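Local coordinates for transaminase (Bacillus megaterium, PDB 5G0A) that catalyses S-selective transfer of amino groups with pyridoxal-5'-phosphate as cofactor, as an omega-transaminase of the class-III aminotransferase family, at the interface of chains A and B. Residues are numbered along the deposited sequence; one frame, centred on the assembly and turned at random. Chains: chain A/B, Transaminase.

Contact 1: the interface of chains A and B. Residues chain A 168-169, 176; chain B 319, 323-324.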
loop_
_atom_site.group_PDB
_atom_site.type_symbol
_atom_site.label_atom_id
_atom_site.label_comp_id
_atom_site.label_asym_id
_atom_site.label_seq_id
_atom_site.Cartn_x
_atom_site.Cartn_y
_atom_site.Cartn_z
ATOM N N LEU A 168 19.201 -7.453 -3.167
ATOM C CA LEU A 168 20.606 -7.514 -3.544
ATOM C C LEU A 168 21.475 -7.072 -2.371
ATOM O O LEU A 168 21.133 -6.123 -1.645
ATOM C CB LEU A 168 20.833 -6.561 -4.724
ATOM C CG LEU A 168 20.094 -6.893 -6.022
ATOM C CD1 LEU A 168 20.416 -5.830 -7.077
ATOM C CD2 LEU A 168 20.419 -8.298 -6.552
ATOM N N VAL A 169 22.590 -7.765 -2.190
ATOM C CA VAL A 169 23.592 -7.344 -1.209
ATOM C C VAL A 169 24.968 -7.378 -1.883
ATOM O O VAL A 169 25.110 -7.892 -2.996
ATOM C CB VAL A 169 23.554 -8.182 0.101
ATOM C CG1 VAL A 169 22.224 -7.954 0.825
ATOM C CG2 VAL A 169 23.786 -9.671 -0.181
ATOM N N PHE A 176 27.051 -1.768 -0.999
ATOM C CA PHE A 176 25.866 -1.865 -1.831
ATOM C C PHE A 176 24.841 -2.807 -1.229
ATOM O O PHE A 176 25.138 -3.959 -0.904
ATOM C CB PHE A 176 26.184 -2.309 -3.260
ATOM C CG PHE A 176 24.982 -2.286 -4.175
ATOM C CD1 PHE A 176 23.991 -3.272 -4.080
ATOM C CD2 PHE A 176 24.831 -1.276 -5.120
ATOM C CE1 PHE A 176 22.884 -3.246 -4.914
ATOM C CE2 PHE A 176 23.721 -1.251 -5.958
ATOM C CZ PHE A 176 22.746 -2.235 -5.853
ATOM N N PHE B 319 24.407 -6.170 -14.602
ATOM C CA PHE B 319 24.096 -5.513 -13.344
ATOM C C PHE B 319 23.845 -6.552 -12.255
ATOM O O PHE B 319 24.472 -6.518 -11.193
ATOM C CB PHE B 319 22.875 -4.609 -13.505
ATOM C CG PHE B 319 22.314 -4.117 -12.192
ATOM C CD1 PHE B 319 22.859 -3.003 -11.552
ATOM C CD2 PHE B 319 21.233 -4.775 -11.595
ATOM C CE1 PHE B 319 22.323 -2.540 -10.355
ATOM C CE2 PHE B 319 20.703 -4.317 -10.386
ATOM C CZ PHE B 319 21.248 -3.199 -9.769
ATOM N N HIS B 323 26.167 -8.393 -8.003
ATOM C CA HIS B 323 25.625 -8.470 -6.645
ATOM C C HIS B 323 25.303 -9.893 -6.238
ATOM O O HIS B 323 25.268 -10.803 -7.089
ATOM C CB HIS B 323 24.342 -7.622 -6.585
ATOM C CG HIS B 323 24.546 -6.218 -7.043
ATOM N ND1 HIS B 323 24.220 -5.793 -8.315
ATOM C CD2 HIS B 323 25.104 -5.155 -6.422
ATOM C CE1 HIS B 323 24.532 -4.517 -8.441
ATOM N NE2 HIS B 323 25.064 -4.103 -7.308
ATOM N N ARG B 324 25.097 -10.080 -4.934
ATOM C CA ARG B 324 24.593 -11.337 -4.391
ATOM C C ARG B 324 23.077 -11.188 -4.292
ATOM O O ARG B 324 22.579 -10.344 -3.551
ATOM C CB ARG B 324 25.169 -11.614 -3.009
ATOM C CG ARG B 324 26.668 -11.867 -3.037
ATOM C CD ARG B 324 27.194 -12.109 -1.650
ATOM N NE ARG B 324 28.606 -12.506 -1.714
ATOM C CZ ARG B 324 29.466 -12.422 -0.706
ATOM N NH1 ARG B 324 29.106 -11.919 0.469
ATOM N NH2 ARG B 324 30.710 -12.850 -0.898
#
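A:Val169 and B:Arg324 pair their backbones as an antiparallel bridge, joining the short strand 168-169 of one subunit to strand 324-325 of the other. A:Val169 N donates to B:Arg324 O at 2.9 Å, and B:Arg324 N returns a bond to A:Val169 O at 2.9 Å; both are nearly straight. Beside this bridge, A:Val169 CG2 lies 3.7 Å from B:Arg324 CB, the two side chains running roughly perpendicular.

Just before strand 324-325, B:His323 extends its imidazole towards chain A. Its CG lies beside the backbone N (chi1 -54°), and B:His323 NE2 then stands 3.2 Å above the phenyl plane of A:Phe176, over its centre. The imidazole leans over the phenyl face with the two planes tilted and its CD2-NE2 side nearest. A:Phe176 is poorly ordered, so this apposition is only approximate. A:Leu168 packs beside the histidine: its CD2 methyl meets B:His323 CB at 4.0 Å, while CD1 packs 3.6 Å from B:Phe319 CE2.

B:Phe319, in helix 314-321, also probably helps to position the histidine from within chain B. Its ring carries B:His323 CE1 near the rim of one face, and its carbonyl O takes a weak hydrogen bond from B:His323 ND1 at 3.0 Å, which probably helps to limit rotation of the imidazole.

The patch thus joins the two subunits by an antiparallel bridge with an apolar and aromatic flank, and probably helps to hold together the dimer typical of this family.

Contact 2: the interface of chains A and B. Residues chain A 81-82; chain B 6, 10, 36-38.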
loop_
_atom_site.group_PDB
_atom_site.type_symbol
_atom_site.label_atom_id
_atom_site.label_comp_id
_atom_site.label_asym_id
_atom_site.label_seq_id
_atom_site.Cartn_x
_atom_site.Cartn_y
_atom_site.Cartn_z
ATOM N N ARG A 81 0.566 -42.274 -20.367
ATOM C CA ARG A 81 -0.817 -41.820 -20.503
ATOM C C ARG A 81 -0.891 -40.318 -20.794
ATOM O O ARG A 81 -1.750 -39.864 -21.529
ATOM C CB ARG A 81 -1.604 -42.150 -19.248
ATOM C CG ARG A 81 -1.915 -43.645 -19.077
ATOM C CD ARG A 81 -2.527 -43.928 -17.716
ATOM N NE ARG A 81 -3.686 -43.079 -17.412
ATOM C CZ ARG A 81 -4.132 -42.815 -16.184
ATOM N NH1 ARG A 81 -3.558 -43.361 -15.103
ATOM N NH2 ARG A 81 -5.186 -42.023 -16.023
ATOM N N TYR A 82 0.013 -39.555 -20.201
ATOM C CA TYR A 82 -0.038 -38.086 -20.288
ATOM C C TYR A 82 1.321 -37.561 -20.761
ATOM O O TYR A 82 2.317 -38.264 -20.651
ATOM C CB TYR A 82 -0.402 -37.478 -18.910
ATOM C CG TYR A 82 -1.748 -37.890 -18.324
ATOM C CD1 TYR A 82 -2.952 -37.347 -18.801
ATOM C CD2 TYR A 82 -1.809 -38.816 -17.292
ATOM C CE1 TYR A 82 -4.180 -37.733 -18.247
ATOM C CE2 TYR A 82 -3.012 -39.194 -16.720
ATOM C CZ TYR A 82 -4.191 -38.664 -17.210
ATOM O OH TYR A 82 -5.364 -39.056 -16.641
ATOM N N GLN B 6 -4.302 -51.659 -14.906
ATOM C CA GLN B 6 -4.300 -50.450 -14.089
ATOM C C GLN B 6 -5.630 -50.333 -13.344
ATOM O O GLN B 6 -6.690 -50.213 -13.958
ATOM C CB GLN B 6 -3.958 -49.198 -14.921
ATOM C CG GLN B 6 -5.013 -48.703 -15.910
ATOM C CD GLN B 6 -4.529 -47.522 -16.752
ATOM O OE1 GLN B 6 -3.341 -47.418 -17.054
ATOM N NE2 GLN B 6 -5.457 -46.638 -17.153
ATOM N N TRP B 10 -13.214 -45.291 -11.939
ATOM C CA TRP B 10 -13.423 -43.897 -12.350
ATOM C C TRP B 10 -14.622 -43.234 -11.677
ATOM O O TRP B 10 -14.636 -42.009 -11.486
ATOM C CB TRP B 10 -13.457 -43.761 -13.879
ATOM C CG TRP B 10 -12.103 -43.893 -14.540
ATOM C CD1 TRP B 10 -11.578 -44.999 -15.155
ATOM C CD2 TRP B 10 -11.101 -42.867 -14.636
ATOM N NE1 TRP B 10 -10.311 -44.721 -15.633
ATOM C CE2 TRP B 10 -9.998 -43.419 -15.334
ATOM C CE3 TRP B 10 -11.039 -41.535 -14.213
ATOM C CZ2 TRP B 10 -8.829 -42.679 -15.616
ATOM C CZ3 TRP B 10 -9.869 -40.785 -14.518
ATOM C CH2 TRP B 10 -8.792 -41.369 -15.198
ATOM N N ILE B 36 -10.374 -37.227 -17.732
ATOM C CA ILE B 36 -9.526 -37.492 -18.887
ATOM C C ILE B 36 -8.495 -38.545 -18.513
ATOM O O ILE B 36 -7.653 -38.327 -17.628
ATOM C CB ILE B 36 -8.841 -36.204 -19.396
ATOM C CG1 ILE B 36 -9.899 -35.141 -19.740
ATOM C CG2 ILE B 36 -7.902 -36.512 -20.563
ATOM C CD1 ILE B 36 -10.882 -35.556 -20.850
ATOM N N GLU B 37 -8.577 -39.704 -19.174
ATOM C CA GLU B 37 -7.688 -40.847 -18.879
ATOM C C GLU B 37 -6.308 -40.762 -19.530
ATOM O O GLU B 37 -5.326 -41.263 -18.987
ATOM C CB GLU B 37 -8.401 -42.176 -19.257
ATOM C CG GLU B 37 -7.577 -43.461 -19.033
ATOM C CD GLU B 37 -6.638 -43.798 -20.181
ATOM O OE1 GLU B 37 -6.950 -43.497 -21.349
ATOM O OE2 GLU B 37 -5.553 -44.386 -19.925
ATOM N N SER B 38 -6.231 -40.164 -20.710
ATOM C CA SER B 38 -4.965 -40.054 -21.430
ATOM C C SER B 38 -5.128 -39.012 -22.514
ATOM O O SER B 38 -6.242 -38.541 -22.774
ATOM C CB SER B 38 -4.489 -41.416 -22.003
ATOM O OG SER B 38 -5.436 -41.929 -22.936
HETATM O O HOH W 1 -2.119 -46.016 -14.994
#
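A:Arg81 lays its guanidinium edge against the backbone of B:Glu37, the pair that hides most surface in this patch of the subunit interface of a class-III aminotransferase. Two nitrogens approach one oxygen side-on: A:Arg81 NE donates to B:Glu37 O at 2.9 Å, nearly along the C=O axis, and A:Arg81 NH2 reaches the same atom at 3.1 Å, at a more bent angle to the C=O. Both bonds lie close to the guanidinium plane. A bend in the arginine chain at chi3 (52°) turns that edge towards the carbonyl. The carboxylate of B:Glu37 lies almost parallel to the guanidinium (planes 11° apart), and its OE2 forms a long salt bridge to A:Arg81 NE at 3.4 Å. B:Ser38 steadies this carboxylate from above its plane, OG donating to B:Glu37 OE1 at 2.7 Å.

A:Tyr82 tilts its ring over one face of the guanidinium, CE2 lying near the rim. Its phenol OH donates to B:Ile36 O at 2.6 Å, in the carbonyl plane, and consecutive side chains of chain A thereby bind adjacent carbonyls of chain B. On the opposite face of the guanidinium sits the amide of B:Gln6, a poorly ordered residue. Water 1 links the two residues, lying 3.0 Å from A:Arg81 NH1 and 2.8 Å from B:Gln6 OE1.

Contact 3: the interface of chains A and B. Residues chain A 118, 123, 126-127, 130, 327, 329; chain B 151-152.
Water 2 is gripped from both subunits: the carboxylate oxygen A:Glu123 OE2 lies 2.6 Å away, the hydroxyl A:Ser329 OG 2.7 Å, and the indole B:Trp151 NE1 2.8 Å. The indole N-H points almost straight at the water (169° at H), which lies in the ring plane. B:Trp151 pushes this ring into a slot of chain A, its CG placed between the backbone N and the carbonyl carbon (chi1 67°). A:Ser329 CB sits off the ring plane beside the pyrrole rim, 3.3 Å from B:Trp151 NE1; B:Thr152 CG2 lies over the opposite face, towards the rim. The benzo edge meets helix 121-136, with B:Trp151 CZ2 3.6 Å from A:Glu123 CD, while A:Glu126 CB lies over the rim, 3.8 Å from B:Trp151 CZ3. Beyond this edge A:Thr127 OG1 donates to A:Glu123 O at 2.8 Å. Water 3 joins A:Asn130 ND2 to B:Trp151 O.

Replacing B:Trp151 by an alanine is likely to open a gap between A:Ser329 and the helix and to deprive water 2 of its indole donor. The tryptophan follows the cofactor-pocket residues B:Tyr148, B:His149 and B:Gly150, and the helix it meets starts in the pocket segment A:Thr120 to A:Ser122, so the site lies between cofactor-binding elements of both subunits.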
loop_
_atom_site.group_PDB
_atom_site.type_symbol
_atom_site.label_atom_id
_atom_site.label_comp_id
_atom_site.label_asym_id
_atom_site.label_seq_id
_atom_site.Cartn_x
_atom_site.Cartn_y
_atom_site.Cartn_z
ATOM N N VAL A 118 -1.103 -26.942 -6.450
ATOM C CA VAL A 118 -0.369 -25.970 -7.272
ATOM C C VAL A 118 1.031 -26.544 -7.506
ATOM O O VAL A 118 1.244 -27.729 -7.305
ATOM C CB VAL A 118 -0.330 -24.574 -6.587
ATOM C CG1 VAL A 118 -1.732 -23.954 -6.578
ATOM C CG2 VAL A 118 0.221 -24.707 -5.158
ATOM N N GLU A 123 3.540 -20.883 -4.179
ATOM C CA GLU A 123 2.209 -20.839 -4.752
ATOM C C GLU A 123 1.166 -21.349 -3.738
ATOM O O GLU A 123 0.044 -20.835 -3.693
ATOM C CB GLU A 123 2.124 -21.629 -6.066
ATOM C CG GLU A 123 2.784 -20.902 -7.254
ATOM C CD GLU A 123 2.445 -21.508 -8.604
ATOM O OE1 GLU A 123 1.996 -22.687 -8.664
ATOM O OE2 GLU A 123 2.647 -20.818 -9.627
ATOM N N GLU A 126 0.536 -18.474 -1.339
ATOM C CA GLU A 126 -0.273 -17.482 -2.055
ATOM C C GLU A 126 -1.742 -17.865 -1.994
ATOM O O GLU A 126 -2.598 -17.044 -1.677
ATOM C CB GLU A 126 0.141 -17.373 -3.520
ATOM C CG GLU A 126 1.557 -16.842 -3.765
ATOM C CD GLU A 126 1.704 -15.320 -3.808
ATOM O OE1 GLU A 126 0.704 -14.572 -3.819
ATOM O OE2 GLU A 126 2.875 -14.870 -3.852
ATOM N N THR A 127 -2.007 -19.131 -2.302
ATOM C CA THR A 127 -3.375 -19.609 -2.348
ATOM C C THR A 127 -4.017 -19.552 -0.956
ATOM O O THR A 127 -5.166 -19.117 -0.823
ATOM C CB THR A 127 -3.389 -21.046 -2.903
ATOM O OG1 THR A 127 -2.686 -21.057 -4.149
ATOM C CG2 THR A 127 -4.819 -21.494 -3.122
ATOM N N ASN A 130 -4.918 -16.003 0.025
ATOM C CA ASN A 130 -6.107 -15.607 -0.727
ATOM C C ASN A 130 -7.378 -16.208 -0.095
ATOM O O ASN A 130 -8.388 -15.501 0.096
ATOM C CB ASN A 130 -5.992 -16.069 -2.179
ATOM C CG ASN A 130 -4.933 -15.278 -2.969
ATOM O OD1 ASN A 130 -4.437 -14.266 -2.489
ATOM N ND2 ASN A 130 -4.610 -15.730 -4.183
ATOM N N SER A 327 -9.966 -18.321 -10.390
ATOM C CA SER A 327 -8.517 -18.466 -10.235
ATOM C C SER A 327 -8.020 -19.617 -11.082
ATOM O O SER A 327 -8.539 -20.744 -11.007
ATOM C CB SER A 327 -8.159 -18.685 -8.769
ATOM O OG SER A 327 -6.779 -18.405 -8.506
ATOM N N SER A 329 -4.308 -21.479 -12.496
ATOM C CA SER A 329 -2.862 -21.613 -12.522
ATOM C C SER A 329 -2.624 -22.738 -13.534
ATOM O O SER A 329 -3.156 -23.839 -13.346
ATOM C CB SER A 329 -2.368 -22.072 -11.147
ATOM O OG SER A 329 -1.046 -22.612 -11.253
ATOM N N TRP B 151 -1.338 -15.052 -11.574
ATOM C CA TRP B 151 -2.300 -15.028 -10.469
ATOM C C TRP B 151 -1.704 -14.830 -9.073
ATOM O O TRP B 151 -2.449 -14.535 -8.129
ATOM C CB TRP B 151 -3.144 -16.318 -10.465
ATOM C CG TRP B 151 -2.312 -17.523 -10.144
ATOM C CD1 TRP B 151 -1.600 -18.280 -11.029
ATOM C CD2 TRP B 151 -2.049 -18.068 -8.839
ATOM N NE1 TRP B 151 -0.910 -19.268 -10.355
ATOM C CE2 TRP B 151 -1.177 -19.167 -9.015
ATOM C CE3 TRP B 151 -2.482 -17.741 -7.538
ATOM C CZ2 TRP B 151 -0.727 -19.963 -7.936
ATOM C CZ3 TRP B 151 -2.007 -18.512 -6.456
ATOM C CH2 TRP B 151 -1.146 -19.618 -6.672
ATOM N N THR B 152 -0.394 -15.057 -8.932
ATOM C CA THR B 152 0.291 -14.899 -7.653
ATOM C C THR B 152 0.343 -13.393 -7.326
ATOM O O THR B 152 0.106 -12.547 -8.210
ATOM C CB THR B 152 1.712 -15.531 -7.688
ATOM O OG1 THR B 152 2.378 -15.087 -8.875
ATOM C CG2 THR B 152 1.655 -17.082 -7.738
HETATM O O HOH W 2 0.969 -20.926 -11.665
HETATM O O HOH W 3 -2.461 -14.408 -5.385
#

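The contacts are spread widely over one two-fold interface: the C-alpha centres of contacts 1 and 2 lie about 48 Å apart, with contact 3 about 29 Å from contact 1 and 26 Å from contact 2. They share no residue. Contact 1 draws on short strands and helix 314-321, and contact 2 on segments nearer the N-terminus, whereas contact 3 adjoins the cofactor pockets. Segment 314-325 of chain B in contact 1 and A:Ser327 and A:Ser329 in contact 3 are nearby in sequence but in different subunits. Each contact recurs with the chains exchanged; the outer patches probably help to keep the subunits in register.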